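Local coordinates for protein putative peptidase (Chlamydophila abortus, PDB 3CE2) that probably cleaves small bioactive peptides as a zinc-dependent oligopeptidase of the M3B family, at residues E430-L435 with N561-F566; S407-F412 with N565-G570; T220-R225 with H312-Y317. All coordinates share one frame; numbering follows the deposited sequence.

How the contacts relate
Contacts 1 and 2 are neighbours, their centres 8 Å apart, and they share Phe566 of helix 559-567. That helix meets helix 431-447 in contact 1 and helix 394-416 in contact 2, the helices next to the HExxH zinc site: His402 and His406 lie on helix 394-416, and Glu430 just before helix 431-447. The two contacts touch where Ala432 CB packs on His409 CD2 and on Leu567 CD2, each at 4.0 Å. Contact 3 stands apart, its centre 35 Å from that of contact 1 and 40 Å from that of contact 2, beside a separate zinc ion held by Asp310 and His312.

Contact 1: E430-L435 with N561-F566; sequences EIASTL and NSYLNF. With ZN (zinc ion), chain D.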
loop_
_atom_site.group_PDB
_atom_site.type_symbol
_atom_site.label_atom_id
_atom_site.label_comp_id
_atom_site.label_asym_id
_atom_site.label_seq_id
_atom_site.Cartn_x
_atom_site.Cartn_y
_atom_site.Cartn_z
ATOM N N GLU A 430 -4.481 3.203 -0.753
ATOM C CA GLU A 430 -5.204 1.996 -0.379
ATOM C C GLU A 430 -6.667 2.258 0.023
ATOM O O GLU A 430 -7.452 1.324 0.178
ATOM C CB GLU A 430 -4.432 1.183 0.686
ATOM C CG GLU A 430 -3.421 0.142 0.119
ATOM C CD GLU A 430 -4.065 -0.977 -0.748
ATOM O OE1 GLU A 430 -4.913 -1.766 -0.257
ATOM O OE2 GLU A 430 -3.703 -1.091 -1.933
ATOM N N ILE A 431 -7.035 3.527 0.158
ATOM C CA ILE A 431 -8.363 3.898 0.613
ATOM C C ILE A 431 -9.480 3.440 -0.332
ATOM O O ILE A 431 -10.450 2.781 0.090
ATOM C CB ILE A 431 -8.439 5.421 0.830
ATOM C CG1 ILE A 431 -7.469 5.845 1.925
ATOM C CG2 ILE A 431 -9.835 5.874 1.194
ATOM C CD1 ILE A 431 -7.610 7.313 2.291
ATOM N N ALA A 432 -9.356 3.779 -1.612
ATOM C CA ALA A 432 -10.444 3.527 -2.557
ATOM C C ALA A 432 -10.680 2.050 -2.740
ATOM O O ALA A 432 -11.831 1.614 -2.850
ATOM C CB ALA A 432 -10.162 4.167 -3.887
ATOM N N SER A 433 -9.591 1.283 -2.785
ATOM C CA SER A 433 -9.690 -0.161 -2.963
ATOM C C SER A 433 -10.314 -0.834 -1.739
ATOM O O SER A 433 -11.179 -1.711 -1.863
ATOM C CB SER A 433 -8.308 -0.740 -3.216
ATOM O OG SER A 433 -7.395 -0.221 -2.265
ATOM N N THR A 434 -9.873 -0.402 -0.557
ATOM C CA THR A 434 -10.319 -0.991 0.691
ATOM C C THR A 434 -11.788 -0.680 0.907
ATOM O O THR A 434 -12.576 -1.572 1.244
ATOM C CB THR A 434 -9.470 -0.489 1.874
ATOM O OG1 THR A 434 -8.141 -1.018 1.762
ATOM C CG2 THR A 434 -10.057 -0.942 3.186
ATOM N N LEU A 435 -12.163 0.575 0.683
ATOM C CA LEU A 435 -13.572 0.962 0.769
ATOM C C LEU A 435 -14.441 0.098 -0.141
ATOM O O LEU A 435 -15.478 -0.397 0.288
ATOM C CB LEU A 435 -13.771 2.446 0.461
ATOM C CG LEU A 435 -15.204 3.002 0.563
ATOM C CD1 LEU A 435 -15.216 4.459 1.019
ATOM C CD2 LEU A 435 -15.994 2.843 -0.718
ATOM N N ASN A 561 -20.626 13.032 -1.804
ATOM C CA ASN A 561 -19.966 14.055 -2.612
ATOM C C ASN A 561 -18.549 14.232 -2.180
ATOM O O ASN A 561 -17.652 14.398 -2.993
ATOM C CB ASN A 561 -20.692 15.390 -2.542
ATOM C CG ASN A 561 -21.973 15.364 -3.325
ATOM O OD1 ASN A 561 -21.961 15.118 -4.531
ATOM N ND2 ASN A 561 -23.096 15.561 -2.639
ATOM N N SER A 562 -18.357 14.173 -0.881
ATOM C CA SER A 562 -17.048 14.322 -0.301
ATOM C C SER A 562 -16.073 13.213 -0.713
ATOM O O SER A 562 -14.914 13.485 -1.074
ATOM C CB SER A 562 -17.177 14.437 1.208
ATOM O OG SER A 562 -17.463 15.790 1.545
ATOM N N TYR A 563 -16.542 11.971 -0.686
ATOM C CA TYR A 563 -15.674 10.881 -1.065
ATOM C C TYR A 563 -15.319 11.078 -2.527
ATOM O O TYR A 563 -14.154 10.971 -2.910
ATOM C CB TYR A 563 -16.344 9.539 -0.843
ATOM C CG TYR A 563 -15.500 8.358 -1.268
ATOM C CD1 TYR A 563 -14.248 8.146 -0.724
ATOM C CD2 TYR A 563 -15.970 7.437 -2.189
ATOM C CE1 TYR A 563 -13.482 7.086 -1.109
ATOM C CE2 TYR A 563 -15.204 6.346 -2.562
ATOM C CZ TYR A 563 -13.968 6.184 -2.016
ATOM O OH TYR A 563 -13.198 5.113 -2.391
ATOM N N LEU A 564 -16.330 11.415 -3.325
ATOM C CA LEU A 564 -16.142 11.596 -4.745
ATOM C C LEU A 564 -15.146 12.709 -4.995
ATOM O O LEU A 564 -14.276 12.577 -5.879
ATOM C CB LEU A 564 -17.478 11.854 -5.436
ATOM C CG LEU A 564 -18.212 10.646 -6.088
ATOM C CD1 LEU A 564 -17.656 9.253 -5.751
ATOM C CD2 LEU A 564 -19.718 10.657 -5.820
ATOM N N ASN A 565 -15.236 13.783 -4.202
ATOM C CA ASN A 565 -14.300 14.918 -4.327
ATOM C C ASN A 565 -12.892 14.497 -3.941
ATOM O O ASN A 565 -11.895 14.942 -4.542
ATOM C CB ASN A 565 -14.706 16.089 -3.451
ATOM C CG ASN A 565 -15.855 16.894 -4.034
ATOM O OD1 ASN A 565 -16.332 16.627 -5.139
ATOM N ND2 ASN A 565 -16.313 17.889 -3.277
ATOM N N PHE A 566 -12.805 13.624 -2.945
ATOM C CA PHE A 566 -11.522 13.074 -2.584
ATOM C C PHE A 566 -10.913 12.314 -3.788
ATOM O O PHE A 566 -9.758 12.466 -4.123
ATOM C CB PHE A 566 -11.693 12.160 -1.376
ATOM C CG PHE A 566 -10.600 11.173 -1.225
ATOM C CD1 PHE A 566 -9.415 11.529 -0.627
ATOM C CD2 PHE A 566 -10.756 9.885 -1.684
ATOM C CE1 PHE A 566 -8.395 10.607 -0.483
ATOM C CE2 PHE A 566 -9.744 8.963 -1.546
ATOM C CZ PHE A 566 -8.559 9.323 -0.948
HETATM ZN ZN ZN D . -4.394 -2.456 -3.886
#
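Tyr563 reaches from helix 559-567 to Leu435 and Ala432 on helix 431-447, which begins just after Glu430, the third zinc ligand of an HExxH-type metallopeptidase site. The axes of the two short helical segments lie 12.3 Å apart at an angle of 138°, so the backbones stay well separated and long side chains bridge the gap. The dense part is around the tyrosine. Its CG is anti to the backbone N (chi1 178°), which sends the ring out to meet Leu435 tip to tip. Leu435 CD1 sits over one face in a CH-pi contact, 3.9 Å from the ring centroid and displaced toward the rim. The hydroxyl ends against Ala432, whose CA lies at the ring edge near its plane; Tyr563 OH is 3.5 Å from Ala432 CB. Ile431 makes the second bridge: its CD1 comes to 3.9 Å from Phe566 CZ, at an oblique approach. Phe548 of helix 536-553 meets both aromatic rings and closes this buried layer further.

The outer side of helix 559-567 differs: Asn561 and Asn565 are exposed and take no part in the contact. At the start of the 430-435 segment, Glu430 takes no part in the packing. Its OE2 binds the zinc ion at 2.5 Å, alongside His402 and His406. Glu430 O is gripped three times at the helix start: by Thr434 N, by Thr434 OG1, and by Ser433 OG, 2.9 Å away and above the carbonyl plane.

Contact 2: S407-F412 with N565-G570; sequences SMHSYF and NFLKSG
Leu567 O receives His409 ND1 across the contact in a weak hydrogen bond of 3.3 Å, bent to 135° at the hydrogen, and Ser413 OG binds the same oxygen from the next turn of helix 394-416. This is where helix 559-567 ends against the HExxH helix of the zinc peptidase fold, the helix that carries the metal ligands His402 and His406. The carbonyl being gripped is that of the last helical residue, so the chain is held to the neighbouring helix as it leaves its own. The helix proper ends at Leu567, and Gly570, with positive phi, is the first residue to leave helical backbone angles.

The side chains of Leu567 and His409 cross obliquely. Leu567 CD2 lies over one face of the imidazole, 3.9 Å from its centroid, so the same residue meets the histidine through its carbonyl and a methyl group. Tyr424 stacks on the His409 ring, and Phe566 approaches it too: His409 NE2 is 3.9 Å from Phe566 CZ, the two side chains crossing at about a right angle with the ring planes at 40°.

One turn further on, Leu567 and Lys568 meet the Phe412 ring from the same side. Leu567 approaches obliquely, its CB 3.7 Å and its CD1 3.8 Å from Phe412 CD2. The lysine chain is extended beyond CG and passes over the phenyl ring at a slant, giving its apolar methylenes to the contact before the ammonium group is reached: CG lies 3.7 Å from Phe412 CB, and CE stands over that face, 4.0 Å from Phe412 CD1.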
loop_
_atom_site.group_PDB
_atom_site.type_symbol
_atom_site.label_atom_id
_atom_site.label_comp_id
_atom_site.label_asym_id
_atom_site.label_seq_id
_atom_site.Cartn_x
_atom_site.Cartn_y
_atom_site.Cartn_z
ATOM N N SER A 407 -8.737 1.918 -9.802
ATOM C CA SER A 407 -9.006 2.369 -11.137
ATOM C C SER A 407 -9.874 3.619 -11.185
ATOM O O SER A 407 -9.495 4.590 -11.819
ATOM C CB SER A 407 -9.610 1.228 -11.958
ATOM O OG SER A 407 -8.549 0.376 -12.356
ATOM N N MET A 408 -11.022 3.594 -10.514
ATOM C CA MET A 408 -11.867 4.771 -10.422
ATOM C C MET A 408 -11.142 5.960 -9.776
ATOM O O MET A 408 -11.216 7.105 -10.288
ATOM C CB MET A 408 -13.178 4.438 -9.716
ATOM C CG MET A 408 -14.055 3.487 -10.543
ATOM S SD MET A 408 -14.578 4.196 -12.147
ATOM C CE MET A 408 -15.981 5.166 -11.629
ATOM N N HIS A 409 -10.394 5.695 -8.704
ATOM C CA HIS A 409 -9.589 6.744 -8.063
ATOM C C HIS A 409 -8.755 7.416 -9.155
ATOM O O HIS A 409 -8.805 8.654 -9.331
ATOM C CB HIS A 409 -8.659 6.126 -7.023
ATOM C CG HIS A 409 -8.087 7.094 -6.031
ATOM N ND1 HIS A 409 -8.146 8.465 -6.189
ATOM C CD2 HIS A 409 -7.415 6.878 -4.874
ATOM C CE1 HIS A 409 -7.555 9.051 -5.161
ATOM N NE2 HIS A 409 -7.091 8.109 -4.357
ATOM N N SER A 410 -8.002 6.601 -9.897
ATOM C CA SER A 410 -7.075 7.133 -10.910
ATOM C C SER A 410 -7.798 7.863 -12.032
ATOM O O SER A 410 -7.358 8.908 -12.514
ATOM C CB SER A 410 -6.210 6.017 -11.489
ATOM O OG SER A 410 -5.035 5.838 -10.695
ATOM N N TYR A 411 -8.921 7.292 -12.434
ATOM C CA TYR A 411 -9.723 7.821 -13.482
ATOM C C TYR A 411 -10.183 9.207 -13.061
ATOM O O TYR A 411 -9.956 10.179 -13.777
ATOM C CB TYR A 411 -10.907 6.891 -13.698
ATOM C CG TYR A 411 -12.007 7.463 -14.523
ATOM C CD1 TYR A 411 -11.968 7.393 -15.910
ATOM C CD2 TYR A 411 -13.106 8.057 -13.921
ATOM C CE1 TYR A 411 -13.004 7.907 -16.687
ATOM C CE2 TYR A 411 -14.148 8.591 -14.680
ATOM C CZ TYR A 411 -14.086 8.518 -16.064
ATOM O OH TYR A 411 -15.112 9.042 -16.821
ATOM N N PHE A 412 -10.808 9.302 -11.893
ATOM C CA PHE A 412 -11.308 10.578 -11.405
ATOM C C PHE A 412 -10.216 11.629 -11.272
ATOM O O PHE A 412 -10.432 12.777 -11.626
ATOM C CB PHE A 412 -11.985 10.401 -10.057
ATOM C CG PHE A 412 -13.399 9.938 -10.142
ATOM C CD1 PHE A 412 -14.270 10.495 -11.060
ATOM C CD2 PHE A 412 -13.876 8.983 -9.266
ATOM C CE1 PHE A 412 -15.597 10.086 -11.108
ATOM C CE2 PHE A 412 -15.198 8.556 -9.308
ATOM C CZ PHE A 412 -16.058 9.113 -10.226
ATOM N N ASN A 565 -15.236 13.783 -4.202
ATOM C CA ASN A 565 -14.300 14.918 -4.327
ATOM C C ASN A 565 -12.892 14.497 -3.941
ATOM O O ASN A 565 -11.895 14.942 -4.542
ATOM C CB ASN A 565 -14.706 16.089 -3.451
ATOM C CG ASN A 565 -15.855 16.894 -4.034
ATOM O OD1 ASN A 565 -16.332 16.627 -5.139
ATOM N ND2 ASN A 565 -16.313 17.889 -3.277
ATOM N N PHE A 566 -12.805 13.624 -2.945
ATOM C CA PHE A 566 -11.522 13.074 -2.584
ATOM C C PHE A 566 -10.913 12.314 -3.788
ATOM O O PHE A 566 -9.758 12.466 -4.123
ATOM C CB PHE A 566 -11.693 12.160 -1.376
ATOM C CG PHE A 566 -10.600 11.173 -1.225
ATOM C CD1 PHE A 566 -9.415 11.529 -0.627
ATOM C CD2 PHE A 566 -10.756 9.885 -1.684
ATOM C CE1 PHE A 566 -8.395 10.607 -0.483
ATOM C CE2 PHE A 566 -9.744 8.963 -1.546
ATOM C CZ PHE A 566 -8.559 9.323 -0.948
ATOM N N LEU A 567 -11.711 11.516 -4.466
ATOM C CA LEU A 567 -11.180 10.687 -5.515
ATOM C C LEU A 567 -10.652 11.567 -6.641
ATOM O O LEU A 567 -9.667 11.221 -7.295
ATOM C CB LEU A 567 -12.271 9.746 -6.022
ATOM C CG LEU A 567 -12.672 8.633 -5.061
ATOM C CD1 LEU A 567 -13.593 7.638 -5.719
ATOM C CD2 LEU A 567 -11.439 7.926 -4.598
ATOM N N LYS A 568 -11.310 12.713 -6.857
ATOM C CA LYS A 568 -10.935 13.647 -7.928
ATOM C C LYS A 568 -9.792 14.573 -7.539
ATOM O O LYS A 568 -9.420 15.455 -8.319
ATOM C CB LYS A 568 -12.128 14.492 -8.314
ATOM C CG LYS A 568 -13.301 13.635 -8.703
ATOM C CD LYS A 568 -14.576 14.443 -8.933
ATOM C CE LYS A 568 -15.782 13.497 -8.863
ATOM N NZ LYS A 568 -16.926 13.978 -9.660
ATOM N N SER A 569 -9.226 14.384 -6.345
ATOM C CA SER A 569 -8.234 15.326 -5.843
ATOM C C SER A 569 -6.821 14.976 -6.244
ATOM O O SER A 569 -5.933 15.825 -6.141
ATOM C CB SER A 569 -8.324 15.474 -4.322
ATOM O OG SER A 569 -9.630 15.876 -3.943
ATOM N N GLY A 570 -6.608 13.732 -6.688
ATOM C CA GLY A 570 -5.263 13.255 -7.002
ATOM C C GLY A 570 -4.273 13.573 -5.903
ATOM O O GLY A 570 -4.537 13.358 -4.717
#

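Contact 3: T220-R225 with H312-Y317; sequences TDRELR and HFYDVY. With ZN (zinc ion), chain E.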
loop_
_atom_site.group_PDB
_atom_site.type_symbol
_atom_site.label_atom_id
_atom_site.label_comp_id
_atom_site.label_asym_id
_atom_site.label_seq_id
_atom_site.Cartn_x
_atom_site.Cartn_y
_atom_site.Cartn_z
ATOM N N THR A 220 -7.940 -25.736 9.537
ATOM C CA THR A 220 -9.116 -26.143 10.236
ATOM C C THR A 220 -8.710 -27.092 11.359
ATOM O O THR A 220 -9.463 -27.339 12.292
ATOM C CB THR A 220 -10.028 -26.811 9.218
ATOM O OG1 THR A 220 -11.317 -26.213 9.295
ATOM C CG2 THR A 220 -10.049 -28.364 9.345
ATOM N N ASP A 221 -7.478 -27.584 11.275
ATOM C CA ASP A 221 -6.931 -28.511 12.250
ATOM C C ASP A 221 -6.094 -27.726 13.261
ATOM O O ASP A 221 -5.003 -27.241 12.961
ATOM C CB ASP A 221 -6.098 -29.557 11.501
ATOM C CG ASP A 221 -5.490 -30.617 12.413
ATOM O OD1 ASP A 221 -5.097 -30.302 13.564
ATOM O OD2 ASP A 221 -5.381 -31.772 11.946
ATOM N N ARG A 222 -6.614 -27.575 14.465
ATOM C CA ARG A 222 -5.912 -26.782 15.461
ATOM C C ARG A 222 -4.472 -27.232 15.704
ATOM O O ARG A 222 -3.614 -26.416 16.036
ATOM C CB ARG A 222 -6.668 -26.745 16.782
ATOM C CG ARG A 222 -6.294 -25.531 17.608
ATOM C CD ARG A 222 -6.826 -25.596 19.011
ATOM N NE ARG A 222 -6.455 -24.402 19.762
ATOM C CZ ARG A 222 -6.648 -24.253 21.066
ATOM N NH1 ARG A 222 -7.210 -25.231 21.760
ATOM N NH2 ARG A 222 -6.273 -23.140 21.673
ATOM N N GLU A 223 -4.204 -28.521 15.546
ATOM C CA GLU A 223 -2.887 -29.063 15.887
ATOM C C GLU A 223 -1.831 -28.599 14.877
ATOM O O GLU A 223 -0.668 -28.349 15.236
ATOM C CB GLU A 223 -2.934 -30.593 15.932
ATOM C CG GLU A 223 -1.659 -31.255 16.448
ATOM C CD GLU A 223 -1.437 -31.059 17.956
ATOM O OE1 GLU A 223 -2.367 -30.607 18.677
ATOM O OE2 GLU A 223 -0.317 -31.365 18.421
ATOM N N LEU A 224 -2.259 -28.510 13.618
ATOM C CA LEU A 224 -1.475 -27.959 12.543
ATOM C C LEU A 224 -1.206 -26.485 12.822
ATOM O O LEU A 224 -0.060 -26.038 12.718
ATOM C CB LEU A 224 -2.229 -28.123 11.223
ATOM C CG LEU A 224 -1.447 -28.030 9.907
ATOM C CD1 LEU A 224 -0.309 -29.012 9.929
ATOM C CD2 LEU A 224 -2.354 -28.281 8.692
ATOM N N ARG A 225 -2.247 -25.732 13.192
ATOM C CA ARG A 225 -2.067 -24.311 13.473
ATOM C C ARG A 225 -1.051 -24.163 14.588
ATOM O O ARG A 225 -0.140 -23.344 14.522
ATOM C CB ARG A 225 -3.379 -23.654 13.885
ATOM C CG ARG A 225 -4.449 -23.642 12.810
ATOM C CD ARG A 225 -5.457 -22.509 13.019
ATOM N NE ARG A 225 -6.102 -22.574 14.336
ATOM C CZ ARG A 225 -7.199 -23.277 14.617
ATOM N NH1 ARG A 225 -7.797 -23.991 13.666
ATOM N NH2 ARG A 225 -7.689 -23.270 15.858
ATOM N N HIS A 312 -5.242 -18.811 21.579
ATOM C CA HIS A 312 -3.838 -18.590 21.353
ATOM C C HIS A 312 -3.684 -17.764 20.092
ATOM O O HIS A 312 -4.600 -17.696 19.249
ATOM C CB HIS A 312 -3.139 -19.933 21.196
ATOM C CG HIS A 312 -2.880 -20.643 22.492
ATOM N ND1 HIS A 312 -1.651 -20.620 23.123
ATOM C CD2 HIS A 312 -3.682 -21.406 23.271
ATOM C CE1 HIS A 312 -1.711 -21.330 24.233
ATOM N NE2 HIS A 312 -2.933 -21.812 24.352
ATOM N N PHE A 313 -2.523 -17.133 19.949
ATOM C CA PHE A 313 -2.252 -16.395 18.730
ATOM C C PHE A 313 -2.468 -17.246 17.501
ATOM O O PHE A 313 -2.784 -16.716 16.446
ATOM C CB PHE A 313 -0.840 -15.866 18.712
ATOM C CG PHE A 313 -0.675 -14.593 19.434
ATOM C CD1 PHE A 313 -1.399 -13.460 19.035
ATOM C CD2 PHE A 313 0.227 -14.499 20.485
ATOM C CE1 PHE A 313 -1.241 -12.242 19.681
ATOM C CE2 PHE A 313 0.407 -13.279 21.159
ATOM C CZ PHE A 313 -0.330 -12.143 20.755
ATOM N N TYR A 314 -2.303 -18.563 17.626
ATOM C CA TYR A 314 -2.501 -19.421 16.465
ATOM C C TYR A 314 -3.961 -19.761 16.258
ATOM O O TYR A 314 -4.293 -20.626 15.455
ATOM C CB TYR A 314 -1.637 -20.677 16.531
ATOM C CG TYR A 314 -1.717 -21.462 17.819
ATOM C CD1 TYR A 314 -2.728 -22.390 18.036
ATOM C CD2 TYR A 314 -0.764 -21.301 18.801
ATOM C CE1 TYR A 314 -2.792 -23.127 19.211
ATOM C CE2 TYR A 314 -0.816 -22.025 19.975
ATOM C CZ TYR A 314 -1.843 -22.936 20.166
ATOM O OH TYR A 314 -1.894 -23.653 21.322
ATOM N N ASP A 315 -4.844 -19.072 16.965
ATOM C CA ASP A 315 -6.260 -19.342 16.798
ATOM C C ASP A 315 -6.898 -18.217 16.022
ATOM O O ASP A 315 -7.957 -18.385 15.405
ATOM C CB ASP A 315 -6.915 -19.515 18.158
ATOM C CG ASP A 315 -6.532 -20.828 18.802
ATOM O OD1 ASP A 315 -6.670 -21.878 18.116
ATOM O OD2 ASP A 315 -6.067 -20.808 19.968
ATOM N N VAL A 316 -6.202 -17.084 16.037
ATOM C CA VAL A 316 -6.645 -15.834 15.441
ATOM C C VAL A 316 -7.192 -15.932 14.002
ATOM O O VAL A 316 -8.118 -15.205 13.653
ATOM C CB VAL A 316 -5.489 -14.812 15.465
ATOM C CG1 VAL A 316 -5.810 -13.631 14.600
ATOM C CG2 VAL A 316 -5.151 -14.385 16.915
ATOM N N TYR A 317 -6.647 -16.812 13.163
ATOM C CA TYR A 317 -7.110 -16.844 11.773
ATOM C C TYR A 317 -7.880 -18.110 11.414
ATOM O O TYR A 317 -8.220 -18.337 10.258
ATOM C CB TYR A 317 -5.964 -16.550 10.782
ATOM C CG TYR A 317 -5.259 -15.228 11.069
ATOM C CD1 TYR A 317 -5.889 -14.004 10.832
ATOM C CD2 TYR A 317 -3.973 -15.205 11.601
ATOM C CE1 TYR A 317 -5.246 -12.794 11.118
ATOM C CE2 TYR A 317 -3.322 -14.012 11.892
ATOM C CZ TYR A 317 -3.954 -12.809 11.650
ATOM O OH TYR A 317 -3.293 -11.624 11.953
HETATM ZN ZN ZN E . -3.962 -23.039 25.809
HETATM O O HOH W 1 -4.589 -24.791 25.428
#
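Arg222 and Arg225, one helical turn apart, close on the carboxylate of Asp315 from different directions. Arg222, its chain extended from CG to NE, grips side-on: NE bonds to Asp315 OD1 at 3.0 Å and NH2 to Asp315 OD2 at 2.9 Å, with the guanidinium and carboxylate planes 43° apart. Arg225 bends at chi3 and crosses the aspartate at about a right angle. Its NH2 meets Asp315 OD1 at 2.8 Å, with the oxygen in the guanidinium plane, and its NE binds Tyr314 O at 2.9 Å in that same plane. The result is a salt-bridge network in which each carboxylate oxygen has two donors, since Asp315 OD2 also takes His312 N on its anti lone pair. That bond ties the network to the metal site: His312 NE2 binds a zinc ion at 2.2 Å together with Asp310 and a water, and Asp516 holds His312 ND1. Tyr314 packs CB on Arg225 O, its ring edge toward Arg222 NE (3.9 Å from CE1), its OH over the His312 ring. The contact joins the first turn of helix 222-237, N-capped by Asp221, to the loop between helices 292-306 and 330-340, with Phe313 set edge-to-face on Tyr509 of helix 494-509.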